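WipB (Legionella pneumophila, PDB 5NNY) acts as a translocated Ser/Thr phosphatase that targets the lysosomal nutrient-sensing machinery of the host, this chain being its phosphatase domain. Local coordinates at residues G26-I30 against Q81-N86; A13-L19 against F38-Y42; G219-F224 against T277-V281; L126-I131 against T284-R288. All coordinates share one frame; numbering follows the deposited sequence.

Contact 1. Residues G26-I30 against Q81-N86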
loop_
_atom_site.group_PDB
_atom_site.type_symbol
_atom_site.label_atom_id
_atom_site.label_comp_id
_atom_site.label_asym_id
_atom_site.label_seq_id
_atom_site.Cartn_x
_atom_site.Cartn_y
_atom_site.Cartn_z
ATOM N N GLY A 26 3.742 -16.663 11.318
ATOM C CA GLY A 26 3.427 -16.586 12.728
ATOM C C GLY A 26 2.910 -15.254 13.216
ATOM O O GLY A 26 3.065 -14.935 14.400
ATOM N N ILE A 27 2.291 -14.458 12.341
ATOM C CA ILE A 27 1.652 -13.239 12.821
ATOM C C ILE A 27 0.244 -13.523 13.330
ATOM O O ILE A 27 -0.200 -12.923 14.314
ATOM C CB ILE A 27 1.629 -12.162 11.723
ATOM C CG1 ILE A 27 3.027 -11.951 11.152
ATOM C CG2 ILE A 27 1.050 -10.859 12.288
ATOM C CD1 ILE A 27 3.966 -11.344 12.158
ATOM N N ILE A 28 -0.514 -14.383 12.641
ATOM C CA ILE A 28 -1.912 -14.601 12.993
ATOM C C ILE A 28 -2.186 -16.087 13.122
ATOM O O ILE A 28 -1.530 -16.928 12.502
ATOM C CB ILE A 28 -2.909 -13.999 11.973
ATOM C CG1 ILE A 28 -2.783 -14.717 10.638
ATOM C CG2 ILE A 28 -2.707 -12.500 11.830
ATOM C CD1 ILE A 28 -3.758 -14.204 9.573
ATOM N N ALA A 29 -3.201 -16.389 13.921
ATOM C CA ALA A 29 -3.763 -17.727 14.029
ATOM C C ALA A 29 -5.190 -17.720 13.502
ATOM O O ALA A 29 -5.968 -16.802 13.778
ATOM C CB ALA A 29 -3.735 -18.233 15.472
ATOM N N ILE A 30 -5.511 -18.741 12.720
ATOM C CA ILE A 30 -6.838 -18.926 12.140
ATOM C C ILE A 30 -7.006 -20.421 11.971
ATOM O O ILE A 30 -6.056 -21.119 11.613
ATOM C CB ILE A 30 -6.995 -18.165 10.795
ATOM C CG1 ILE A 30 -8.439 -18.219 10.268
ATOM C CG2 ILE A 30 -6.069 -18.743 9.731
ATOM C CD1 ILE A 30 -8.608 -17.514 8.893
ATOM N N GLN A 81 -12.685 -13.787 13.782
ATOM C CA GLN A 81 -12.111 -15.000 14.342
ATOM C C GLN A 81 -10.614 -15.129 14.083
ATOM O O GLN A 81 -10.044 -16.199 14.325
ATOM C CB GLN A 81 -12.841 -16.215 13.785
ATOM C CG GLN A 81 -14.304 -16.251 14.181
ATOM C CD GLN A 81 -15.020 -17.431 13.583
ATOM O OE1 GLN A 81 -14.832 -18.560 14.032
ATOM N NE2 GLN A 81 -15.831 -17.183 12.543
ATOM N N ILE A 82 -9.972 -14.082 13.566
ATOM C CA ILE A 82 -8.530 -14.057 13.363
ATOM C C ILE A 82 -7.900 -13.434 14.601
ATOM O O ILE A 82 -8.391 -12.421 15.115
ATOM C CB ILE A 82 -8.166 -13.276 12.090
ATOM C CG1 ILE A 82 -8.610 -14.063 10.845
ATOM C CG2 ILE A 82 -6.684 -12.966 12.053
ATOM C CD1 ILE A 82 -8.476 -13.269 9.510
ATOM N N LYS A 83 -6.857 -14.072 15.120
ATOM C CA LYS A 83 -6.135 -13.557 16.274
ATOM C C LYS A 83 -4.703 -13.261 15.877
ATOM O O LYS A 83 -4.040 -14.095 15.260
ATOM C CB LYS A 83 -6.154 -14.542 17.448
ATOM C CG LYS A 83 -6.082 -13.824 18.788
ATOM C CD LYS A 83 -5.471 -14.675 19.873
ATOM C CE LYS A 83 -5.300 -13.844 21.135
ATOM N NZ LYS A 83 -4.948 -12.429 20.805
ATOM N N ILE A 84 -4.241 -12.069 16.230
ATOM C CA ILE A 84 -2.834 -11.724 16.100
ATOM C C ILE A 84 -2.101 -12.363 17.273
ATOM O O ILE A 84 -2.488 -12.174 18.432
ATOM C CB ILE A 84 -2.633 -10.202 16.067
ATOM C CG1 ILE A 84 -2.893 -9.648 14.658
ATOM C CG2 ILE A 84 -1.221 -9.828 16.475
ATOM C CD1 ILE A 84 -4.315 -9.855 14.129
ATOM N N ILE A 85 -1.090 -13.167 16.974
ATOM C CA ILE A 85 -0.326 -13.887 17.990
ATOM C C ILE A 85 1.095 -13.377 18.124
ATOM O O ILE A 85 1.830 -13.864 18.996
ATOM C CB ILE A 85 -0.300 -15.405 17.711
ATOM C CG1 ILE A 85 0.397 -15.676 16.376
ATOM C CG2 ILE A 85 -1.701 -15.946 17.695
ATOM C CD1 ILE A 85 0.545 -17.144 16.032
ATOM N N ASN A 86 1.517 -12.441 17.280
ATOM C CA ASN A 86 2.852 -11.864 17.355
ATOM C C ASN A 86 2.748 -10.377 17.066
ATOM O O ASN A 86 2.438 -9.980 15.936
ATOM C CB ASN A 86 3.820 -12.534 16.377
ATOM C CG ASN A 86 5.275 -12.168 16.655
ATOM O OD1 ASN A 86 5.560 -11.075 17.132
ATOM N ND2 ASN A 86 6.185 -13.088 16.389
#
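Residues Gly-26 to Ile-30 and Gln-81 to Asn-86 run antiparallel, their end-to-end directions 172° apart, with Ala-29 and Lys-83 forming a hydrogen-bonded pair and Ile-28 and Ile-84 the adjoining non-hydrogen-bonded pair. On one face, Ile-28 and Ile-84 point the same way and meet through Ile-28 CG2 and Ile-84 CD1 at 3.9 Å. Ile-28 carries CG1 between its backbone N and carbonyl carbon (chi1 66°), which turns CG2 to the N side; CG2, with CB and CD1, lies against the CG2 methyl of Ile-82. Leu-19 and Leu-22 of helix 15-24 cover Ile-28, while Leu-115 of helix 105-117 backs Ile-84. The other face carries Ala-29, whose CB rests 3.8 Å from Ile-85 CG2, and Lys-83, whose chain leads away from the partner strand.

This two-stranded ribbon stands apart from the six-stranded central sheet of the phosphoesterase fold. It begins where helix 15-24 stops: Gly-26, at positive phi, is the C-prime residue of a Schellman motif, and its carbonyl oxygen lies 3.2 Å from Asn-86 CB.

Ala-29 N donates to Lys-83 O over 2.8 Å, and Lys-83 N returns a nearly straight bond of 3.2 Å to Ala-29 O. Further along, Ile-85 N reaches Ile-27 O at 2.8 Å, and the same oxygen takes a second, weak bond from Asn-86 N at 3.5 Å. The alpha carbon of Ile-28 also approaches Lys-83 O, 3.2 Å away, in a CA-H...O contact. Ile-84 N and Ile-82 O are both bonded to the side-chain amide of Gln-118.

Contact 2. Residues A13-L19 against F38-Y42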
loop_
_atom_site.group_PDB
_atom_site.type_symbol
_atom_site.label_atom_id
_atom_site.label_comp_id
_atom_site.label_asym_id
_atom_site.label_seq_id
_atom_site.Cartn_x
_atom_site.Cartn_y
_atom_site.Cartn_z
ATOM N N ALA A 13 -3.063 -6.905 -4.461
ATOM C CA ALA A 13 -4.365 -6.917 -3.789
ATOM C C ALA A 13 -4.913 -8.325 -3.590
ATOM O O ALA A 13 -6.126 -8.522 -3.534
ATOM C CB ALA A 13 -5.381 -6.055 -4.549
ATOM N N ASN A 14 -4.037 -9.320 -3.471
ATOM C CA ASN A 14 -4.466 -10.704 -3.285
ATOM C C ASN A 14 -4.594 -10.927 -1.784
ATOM O O ASN A 14 -3.595 -11.122 -1.085
ATOM C CB ASN A 14 -3.474 -11.663 -3.940
ATOM C CG ASN A 14 -3.896 -13.137 -3.837
ATOM O OD1 ASN A 14 -4.678 -13.519 -2.971
ATOM N ND2 ASN A 14 -3.348 -13.966 -4.720
ATOM N N ALA A 15 -5.837 -10.896 -1.278
ATOM C CA ALA A 15 -6.036 -10.966 0.163
ATOM C C ALA A 15 -5.713 -12.352 0.703
ATOM O O ALA A 15 -5.299 -12.477 1.859
ATOM C CB ALA A 15 -7.473 -10.547 0.516
ATOM N N LEU A 16 -5.876 -13.399 -0.109
ATOM C CA LEU A 16 -5.560 -14.752 0.345
ATOM C C LEU A 16 -4.059 -14.951 0.446
ATOM O O LEU A 16 -3.566 -15.573 1.394
ATOM C CB LEU A 16 -6.146 -15.804 -0.601
ATOM C CG LEU A 16 -5.834 -17.284 -0.313
ATOM C CD1 LEU A 16 -6.268 -17.767 1.103
ATOM C CD2 LEU A 16 -6.463 -18.169 -1.387
ATOM N N LEU A 17 -3.318 -14.432 -0.532
ATOM C CA LEU A 17 -1.864 -14.430 -0.426
ATOM C C LEU A 17 -1.414 -13.710 0.836
ATOM O O LEU A 17 -0.580 -14.232 1.587
ATOM C CB LEU A 17 -1.260 -13.779 -1.674
ATOM C CG LEU A 17 0.247 -13.517 -1.702
ATOM C CD1 LEU A 17 1.085 -14.786 -1.484
ATOM C CD2 LEU A 17 0.625 -12.827 -3.006
ATOM N N PHE A 18 -1.983 -12.521 1.096
ATOM C CA PHE A 18 -1.721 -11.784 2.336
ATOM C C PHE A 18 -2.012 -12.645 3.563
ATOM O O PHE A 18 -1.176 -12.756 4.468
ATOM C CB PHE A 18 -2.554 -10.499 2.360
ATOM C CG PHE A 18 -2.130 -9.492 3.414
ATOM C CD1 PHE A 18 -0.815 -9.400 3.840
ATOM C CD2 PHE A 18 -3.060 -8.634 3.970
ATOM C CE1 PHE A 18 -0.453 -8.460 4.803
ATOM C CE2 PHE A 18 -2.702 -7.699 4.928
ATOM C CZ PHE A 18 -1.391 -7.614 5.352
ATOM N N LEU A 19 -3.198 -13.262 3.615
ATOM C CA LEU A 19 -3.516 -14.168 4.714
ATOM C C LEU A 19 -2.486 -15.285 4.842
ATOM O O LEU A 19 -2.045 -15.605 5.952
ATOM C CB LEU A 19 -4.912 -14.772 4.511
ATOM C CG LEU A 19 -5.394 -15.586 5.726
ATOM C CD1 LEU A 19 -5.972 -14.659 6.768
ATOM C CD2 LEU A 19 -6.441 -16.611 5.336
ATOM N N PHE A 38 -12.220 -18.776 4.105
ATOM C CA PHE A 38 -11.636 -17.559 3.535
ATOM C C PHE A 38 -11.252 -17.773 2.073
ATOM O O PHE A 38 -11.602 -16.963 1.196
ATOM C CB PHE A 38 -10.411 -17.149 4.365
ATOM C CG PHE A 38 -9.828 -15.804 4.020
ATOM C CD1 PHE A 38 -9.163 -15.588 2.822
ATOM C CD2 PHE A 38 -9.870 -14.778 4.956
ATOM C CE1 PHE A 38 -8.590 -14.363 2.535
ATOM C CE2 PHE A 38 -9.314 -13.556 4.687
ATOM C CZ PHE A 38 -8.668 -13.336 3.481
ATOM N N ALA A 39 -10.527 -18.864 1.792
ATOM C CA ALA A 39 -10.113 -19.149 0.418
ATOM C C ALA A 39 -11.324 -19.344 -0.493
ATOM O O ALA A 39 -11.313 -18.902 -1.651
ATOM C CB ALA A 39 -9.208 -20.380 0.370
ATOM N N GLU A 40 -12.368 -20.018 0.012
ATOM C CA GLU A 40 -13.602 -20.196 -0.760
ATOM C C GLU A 40 -14.244 -18.860 -1.126
ATOM O O GLU A 40 -14.689 -18.663 -2.264
ATOM C CB GLU A 40 -14.618 -21.037 0.032
ATOM C CG GLU A 40 -15.800 -21.480 -0.844
ATOM C CD GLU A 40 -16.698 -22.480 -0.178
ATOM O OE1 GLU A 40 -16.314 -23.029 0.884
ATOM O OE2 GLU A 40 -17.801 -22.702 -0.728
ATOM N N ILE A 41 -14.370 -17.955 -0.153
ATOM C CA ILE A 41 -14.944 -16.643 -0.446
ATOM C C ILE A 41 -14.059 -15.909 -1.441
ATOM O O ILE A 41 -14.550 -15.311 -2.407
ATOM C CB ILE A 41 -15.128 -15.835 0.857
ATOM C CG1 ILE A 41 -16.322 -16.382 1.671
ATOM C CG2 ILE A 41 -15.309 -14.344 0.550
ATOM C CD1 ILE A 41 -16.446 -15.794 3.082
ATOM N N TYR A 42 -12.735 -15.964 -1.230
ATOM C CA TYR A 42 -11.816 -15.241 -2.097
ATOM C C TYR A 42 -11.919 -15.702 -3.545
ATOM O O TYR A 42 -11.737 -14.893 -4.465
ATOM C CB TYR A 42 -10.358 -15.368 -1.595
ATOM C CG TYR A 42 -9.505 -14.395 -2.363
ATOM C CD1 TYR A 42 -9.608 -13.031 -2.114
ATOM C CD2 TYR A 42 -8.681 -14.817 -3.407
ATOM C CE1 TYR A 42 -8.886 -12.099 -2.868
ATOM C CE2 TYR A 42 -7.945 -13.891 -4.159
ATOM C CZ TYR A 42 -8.071 -12.533 -3.891
ATOM O OH TYR A 42 -7.355 -11.604 -4.633
#
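Leu-19 lays its CD2 methyl over one face of the Phe-38 ring, 3.8 Å from the centroid and 15° off the normal, a CH-pi contact. Leu-16 slides past the same ring in the opposite sense, CD1 to Phe-38 CD1 at 4.0 Å, and its CD2 methyl fits against Ala-39 CB at 3.9 Å. The Tyr-42 ring lies across the first turn of the other helix: Leu-16 N stands over the centre of one face, and Ala-15 CB touches CE1 at 4.0 Å. Asn-14 OD1 comes 3.5 Å from Tyr-42 CE2, with amide and ring planes only 6° apart.

The amide is held in that place by its capping role. Asn-14 is the N-cap, and OD1 accepts from Leu-17 N at 2.9 Å, the donor standing well above the carbonyl plane. Phe-107 of helix 105-117 packs on both Ala-15 and Tyr-42, and Tyr-75 meets the Phe-38 ring from helix 64-79.

The axes of the short segments 15-19 and 38-42, parts of helices 15-24 and 32-42, run nearly antiparallel at 161° and approach to 10.2 Å. Asn-14 OD1 and the Tyr-42 hydroxyl are bonded to backbone nitrogens, of Leu-17 and Val-103, so these two polar atoms are satisfied within a largely apolar interface.

Contact 3. Residues G219-F224 against T277-V281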
loop_
_atom_site.group_PDB
_atom_site.type_symbol
_atom_site.label_atom_id
_atom_site.label_comp_id
_atom_site.label_asym_id
_atom_site.label_seq_id
_atom_site.Cartn_x
_atom_site.Cartn_y
_atom_site.Cartn_z
ATOM N N GLY A 219 16.761 13.948 -2.890
ATOM C CA GLY A 219 15.687 14.738 -3.465
ATOM C C GLY A 219 14.478 14.828 -2.550
ATOM O O GLY A 219 13.832 15.874 -2.466
ATOM N N LEU A 220 14.157 13.729 -1.861
ATOM C CA LEU A 220 13.026 13.725 -0.939
ATOM C C LEU A 220 13.283 14.654 0.240
ATOM O O LEU A 220 12.404 15.418 0.646
ATOM C CB LEU A 220 12.738 12.297 -0.451
ATOM C CG LEU A 220 12.187 11.310 -1.495
ATOM C CD1 LEU A 220 12.337 9.865 -1.067
ATOM C CD2 LEU A 220 10.696 11.614 -1.758
ATOM N N ALA A 221 14.483 14.599 0.812
ATOM C CA ALA A 221 14.797 15.523 1.899
ATOM C C ALA A 221 14.616 16.971 1.452
ATOM O O ALA A 221 14.057 17.791 2.190
ATOM C CB ALA A 221 16.218 15.281 2.400
ATOM N N ARG A 222 15.059 17.294 0.232
ATOM C CA ARG A 222 14.863 18.637 -0.309
ATOM C C ARG A 222 13.381 18.961 -0.491
ATOM O O ARG A 222 12.928 20.050 -0.128
ATOM C CB ARG A 222 15.605 18.779 -1.640
ATOM C CG ARG A 222 15.361 20.116 -2.321
ATOM C CD ARG A 222 16.184 20.299 -3.591
ATOM N NE ARG A 222 17.505 20.859 -3.323
ATOM C CZ ARG A 222 18.645 20.271 -3.658
ATOM N NH1 ARG A 222 19.800 20.859 -3.375
ATOM N NH2 ARG A 222 18.629 19.102 -4.287
ATOM N N LYS A 223 12.615 18.025 -1.057
ATOM C CA LYS A 223 11.185 18.249 -1.280
ATOM C C LYS A 223 10.450 18.539 0.025
ATOM O O LYS A 223 9.591 19.426 0.074
ATOM C CB LYS A 223 10.579 17.035 -1.982
ATOM C CG LYS A 223 9.055 17.042 -2.105
ATOM C CD LYS A 223 8.618 17.710 -3.372
ATOM C CE LYS A 223 7.177 17.371 -3.732
ATOM N NZ LYS A 223 6.789 18.110 -4.965
ATOM N N PHE A 224 10.783 17.816 1.093
ATOM C CA PHE A 224 10.131 17.974 2.389
ATOM C C PHE A 224 10.832 18.967 3.308
ATOM O O PHE A 224 10.381 19.159 4.445
ATOM C CB PHE A 224 10.011 16.620 3.072
ATOM C CG PHE A 224 8.999 15.732 2.428
ATOM C CD1 PHE A 224 7.647 16.005 2.567
ATOM C CD2 PHE A 224 9.390 14.649 1.660
ATOM C CE1 PHE A 224 6.693 15.198 1.961
ATOM C CE2 PHE A 224 8.448 13.839 1.041
ATOM C CZ PHE A 224 7.093 14.112 1.201
ATOM N N THR A 277 13.065 18.597 -9.475
ATOM C CA THR A 277 13.017 18.404 -8.025
ATOM C C THR A 277 11.595 18.140 -7.537
ATOM O O THR A 277 11.371 17.311 -6.644
ATOM C CB THR A 277 13.605 19.629 -7.328
ATOM O OG1 THR A 277 14.965 19.786 -7.741
ATOM C CG2 THR A 277 13.564 19.468 -5.830
ATOM N N ASP A 278 10.618 18.812 -8.138
ATOM C CA ASP A 278 9.227 18.670 -7.714
ATOM C C ASP A 278 8.647 17.298 -8.045
ATOM O O ASP A 278 7.571 16.945 -7.531
ATOM C CB ASP A 278 8.354 19.773 -8.340
ATOM C CG ASP A 278 8.347 19.746 -9.867
ATOM O OD1 ASP A 278 9.413 19.496 -10.473
ATOM O OD2 ASP A 278 7.274 19.992 -10.460
ATOM N N GLU A 279 9.327 16.524 -8.880
ATOM C CA GLU A 279 8.855 15.223 -9.334
ATOM C C GLU A 279 9.405 14.072 -8.500
ATOM O O GLU A 279 9.196 12.906 -8.861
ATOM C CB GLU A 279 9.245 15.012 -10.802
ATOM C CG GLU A 279 8.781 16.130 -11.732
ATOM C CD GLU A 279 9.218 15.935 -13.191
ATOM O OE1 GLU A 279 8.347 16.002 -14.084
ATOM O OE2 GLU A 279 10.424 15.711 -13.442
ATOM N N VAL A 280 10.107 14.365 -7.407
ATOM C CA VAL A 280 10.909 13.329 -6.745
ATOM C C VAL A 280 10.017 12.264 -6.100
ATOM O O VAL A 280 10.381 11.084 -6.038
ATOM C CB VAL A 280 11.881 13.957 -5.729
ATOM C CG1 VAL A 280 11.145 14.535 -4.519
ATOM C CG2 VAL A 280 12.922 12.920 -5.296
ATOM N N VAL A 281 8.814 12.639 -5.650
ATOM C CA VAL A 281 7.910 11.614 -5.128
ATOM C C VAL A 281 7.450 10.701 -6.263
ATOM O O VAL A 281 7.472 9.476 -6.142
ATOM C CB VAL A 281 6.717 12.252 -4.382
ATOM C CG1 VAL A 281 5.702 11.184 -3.969
ATOM C CG2 VAL A 281 7.187 12.985 -3.129
#
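Lys-223 NZ donates to Asp-278 O at 2.9 Å, tilted 23° from the carbonyl plane. CG leaves anti to the backbone nitrogen (chi1 172°), the chain bends at chi2, and the remainder runs extended to put the ammonium beside that carbonyl. The carboxylate of Asp-278 is not part of this bond: its OD2 is 5.8 Å from Lys-223 NZ, and OD1 bonds to Ser-276.

The aliphatic start of the lysine does a second job, for Lys-223 CB packs on Val-280 CG1 at 3.6 Å as the two side chains slide past each other in opposite directions. The other Val-280 methyl, CG2, is pressed into the backbone at Gly-219, 3.7 Å from Leu-220 N; the glycine has no beta carbon there, and Gly-219 CA and Val-280 CA lie 6.0 Å apart. Leu-220 CD2 reaches both valines, 4.0 Å from Val-280 CG1 and from Val-281 CG2.

The contact joins the C-terminal part of helix 214-224 to the 3-10 turn and first residues of helix 280-286. Behind it, Leu-220 and Phe-224 pack on Ile-243 of helix 233-253 and Ile-192 of strand 190-198, while Glu-279 forms a salt bridge with Arg-267 of helix 262-270.

Contact 4. Residues L126-I131 against T284-R288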
loop_
_atom_site.group_PDB
_atom_site.type_symbol
_atom_site.label_atom_id
_atom_site.label_comp_id
_atom_site.label_asym_id
_atom_site.label_seq_id
_atom_site.Cartn_x
_atom_site.Cartn_y
_atom_site.Cartn_z
ATOM N N LEU A 126 4.884 3.345 0.069
ATOM C CA LEU A 126 4.061 4.042 -0.922
ATOM C C LEU A 126 4.312 3.500 -2.327
ATOM O O LEU A 126 5.464 3.301 -2.741
ATOM C CB LEU A 126 4.357 5.549 -0.879
ATOM C CG LEU A 126 3.429 6.467 -1.680
ATOM C CD1 LEU A 126 2.004 6.363 -1.145
ATOM C CD2 LEU A 126 3.907 7.922 -1.664
ATOM N N SER A 127 3.220 3.251 -3.063
ATOM C CA SER A 127 3.291 2.742 -4.420
ATOM C C SER A 127 2.328 3.529 -5.292
ATOM O O SER A 127 1.462 4.262 -4.799
ATOM C CB SER A 127 2.959 1.235 -4.501
ATOM O OG SER A 127 1.605 0.937 -4.144
ATOM N N ASN A 128 2.490 3.357 -6.610
ATOM C CA ASN A 128 1.576 3.989 -7.551
ATOM C C ASN A 128 0.156 3.460 -7.372
ATOM O O ASN A 128 -0.811 4.227 -7.469
ATOM C CB ASN A 128 2.062 3.788 -8.993
ATOM C CG ASN A 128 2.637 2.391 -9.251
ATOM O OD1 ASN A 128 3.670 2.013 -8.688
ATOM N ND2 ASN A 128 1.995 1.642 -10.146
ATOM N N HIS A 129 0.010 2.161 -7.072
ATOM C CA HIS A 129 -1.325 1.602 -6.855
ATOM C C HIS A 129 -1.949 2.173 -5.583
ATOM O O HIS A 129 -3.089 2.649 -5.587
ATOM C CB HIS A 129 -1.260 0.069 -6.782
ATOM C CG HIS A 129 -1.005 -0.603 -8.094
ATOM N ND1 HIS A 129 -2.013 -0.937 -8.975
ATOM C CD2 HIS A 129 0.146 -1.037 -8.663
ATOM C CE1 HIS A 129 -1.492 -1.528 -10.036
ATOM N NE2 HIS A 129 -0.186 -1.602 -9.870
ATOM N N GLY A 130 -1.207 2.144 -4.505
ATOM C CA GLY A 130 -1.689 2.664 -3.257
ATOM C C GLY A 130 -2.000 4.151 -3.257
ATOM O O GLY A 130 -2.918 4.613 -2.667
ATOM N N ILE A 131 -1.251 4.891 -4.050
ATOM C CA ILE A 131 -1.458 6.300 -4.163
ATOM C C ILE A 131 -2.843 6.643 -4.807
ATOM O O ILE A 131 -3.371 7.650 -4.569
ATOM C CB ILE A 131 -0.252 6.942 -4.865
ATOM C CG1 ILE A 131 0.252 8.124 -4.111
ATOM C CG2 ILE A 131 -0.574 7.311 -6.266
ATOM C CD1 ILE A 131 1.644 8.485 -4.504
ATOM N N THR A 284 10.261 8.454 -7.125
ATOM C CA THR A 284 10.492 7.393 -6.142
ATOM C C THR A 284 9.469 6.262 -6.284
ATOM O O THR A 284 9.834 5.082 -6.319
ATOM C CB THR A 284 10.471 7.986 -4.728
ATOM O OG1 THR A 284 11.554 8.906 -4.585
ATOM C CG2 THR A 284 10.620 6.890 -3.668
ATOM N N VAL A 285 8.180 6.587 -6.368
ATOM C CA VAL A 285 7.190 5.513 -6.434
ATOM C C VAL A 285 7.271 4.776 -7.767
ATOM O O VAL A 285 6.931 3.592 -7.842
ATOM C CB VAL A 285 5.756 6.028 -6.158
ATOM C CG1 VAL A 285 5.649 6.574 -4.734
ATOM C CG2 VAL A 285 5.316 7.068 -7.195
ATOM N N TRP A 286 7.690 5.458 -8.848
ATOM C CA TRP A 286 7.809 4.759 -10.130
ATOM C C TRP A 286 9.203 4.182 -10.369
ATOM O O TRP A 286 9.380 3.399 -11.309
ATOM C CB TRP A 286 7.420 5.684 -11.305
ATOM C CG TRP A 286 5.898 5.908 -11.443
ATOM C CD1 TRP A 286 5.185 6.995 -11.031
ATOM C CD2 TRP A 286 4.946 4.994 -12.014
ATOM N NE1 TRP A 286 3.841 6.817 -11.314
ATOM C CE2 TRP A 286 3.673 5.594 -11.913
ATOM C CE3 TRP A 286 5.050 3.729 -12.605
ATOM C CZ2 TRP A 286 2.524 4.978 -12.385
ATOM C CZ3 TRP A 286 3.912 3.112 -13.046
ATOM C CH2 TRP A 286 2.665 3.738 -12.949
ATOM N N GLY A 287 10.183 4.520 -9.538
ATOM C CA GLY A 287 11.523 3.970 -9.725
ATOM C C GLY A 287 12.226 4.516 -10.949
ATOM O O GLY A 287 12.997 3.791 -11.597
ATOM N N ARG A 288 11.983 5.785 -11.283
ATOM C CA ARG A 288 12.515 6.408 -12.492
ATOM C C ARG A 288 13.728 7.277 -12.189
ATOM O O ARG A 288 13.973 7.663 -11.045
ATOM C CB ARG A 288 11.452 7.274 -13.181
ATOM C CG ARG A 288 10.160 6.547 -13.476
ATOM C CD ARG A 288 10.433 5.285 -14.291
ATOM N NE ARG A 288 9.176 4.649 -14.678
ATOM C CZ ARG A 288 9.055 3.378 -15.034
ATOM N NH1 ARG A 288 10.121 2.592 -15.057
ATOM N NH2 ARG A 288 7.865 2.892 -15.366
HETATM O O HOH W 1 6.566 1.185 -9.551
#
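Asn-128 stacks on Trp-286, its side chain crossing the indole at about a right angle with amide and ring planes 26° apart. CB sits over the six-membered ring, 3.9 Å from its centroid and 24° off the normal, in a CH-pi contact. Farther out, ND2 lies over the same face, 3.6 Å from Trp-286 CH2. The first torsion of Asn-128 (chi1 40°) sets CG between the backbone N and carbonyl carbon, laying the amide along the ring.

Apolar contacts come from Val-285, whose CG1 methyl is 3.8 Å from Leu-126 CG and equally near CD2 of that leucine; Ile-131 CD1 is a looser neighbour at 4.4 Å.

The segment 126-131 follows directly on strand 121-125 of the central sheet, and its Asn-128 and His-129 recall the Asn-His pair of the GNHE motif in calcineurin-like phosphoesterases, consistent with a place at the C-terminal end of the strand, where the active site of this fold lies. His-129 touches Asp-96 and Asp-100, and its ND1 is bonded to Val-99 O.

Polar links across the contact run through one water, which donates to Asn-128 OD1 at 3.1 Å and to Val-285 O at 3.0 Å. Within the first segment Ser-127 is the N-cap, its OG accepting from Gly-130 N at 3.1 Å. Asn-128 N is buried without a partner. Gly-287, at positive phi, completes a Schellman motif that closes helix 280-286 just beyond the tryptophan.

How the contacts relate
Contacts 1 and 2 form one block, with Ile-28 CD1 3.6 Å from Leu-19 CD1 and strand 28-29 lying between helices 15-24 and 32-42 in the chain. Contacts 3 and 4 form another: both use helix 280-286 and touch where Leu-220 CD1 lies 3.7 Å from Thr-284 OG1. The centres of contacts 1 and 3 are about 39 Å apart, on opposite sides of the chain's centre. Between the blocks, contacts 2 and 4 approach to about 8 Å at their nearest atoms. Both border Asp-96 and Asp-100: Ala-13 bonds to Asp-96 through its backbone, and His-129 packs on both. By family resemblance this is probably the catalytic region.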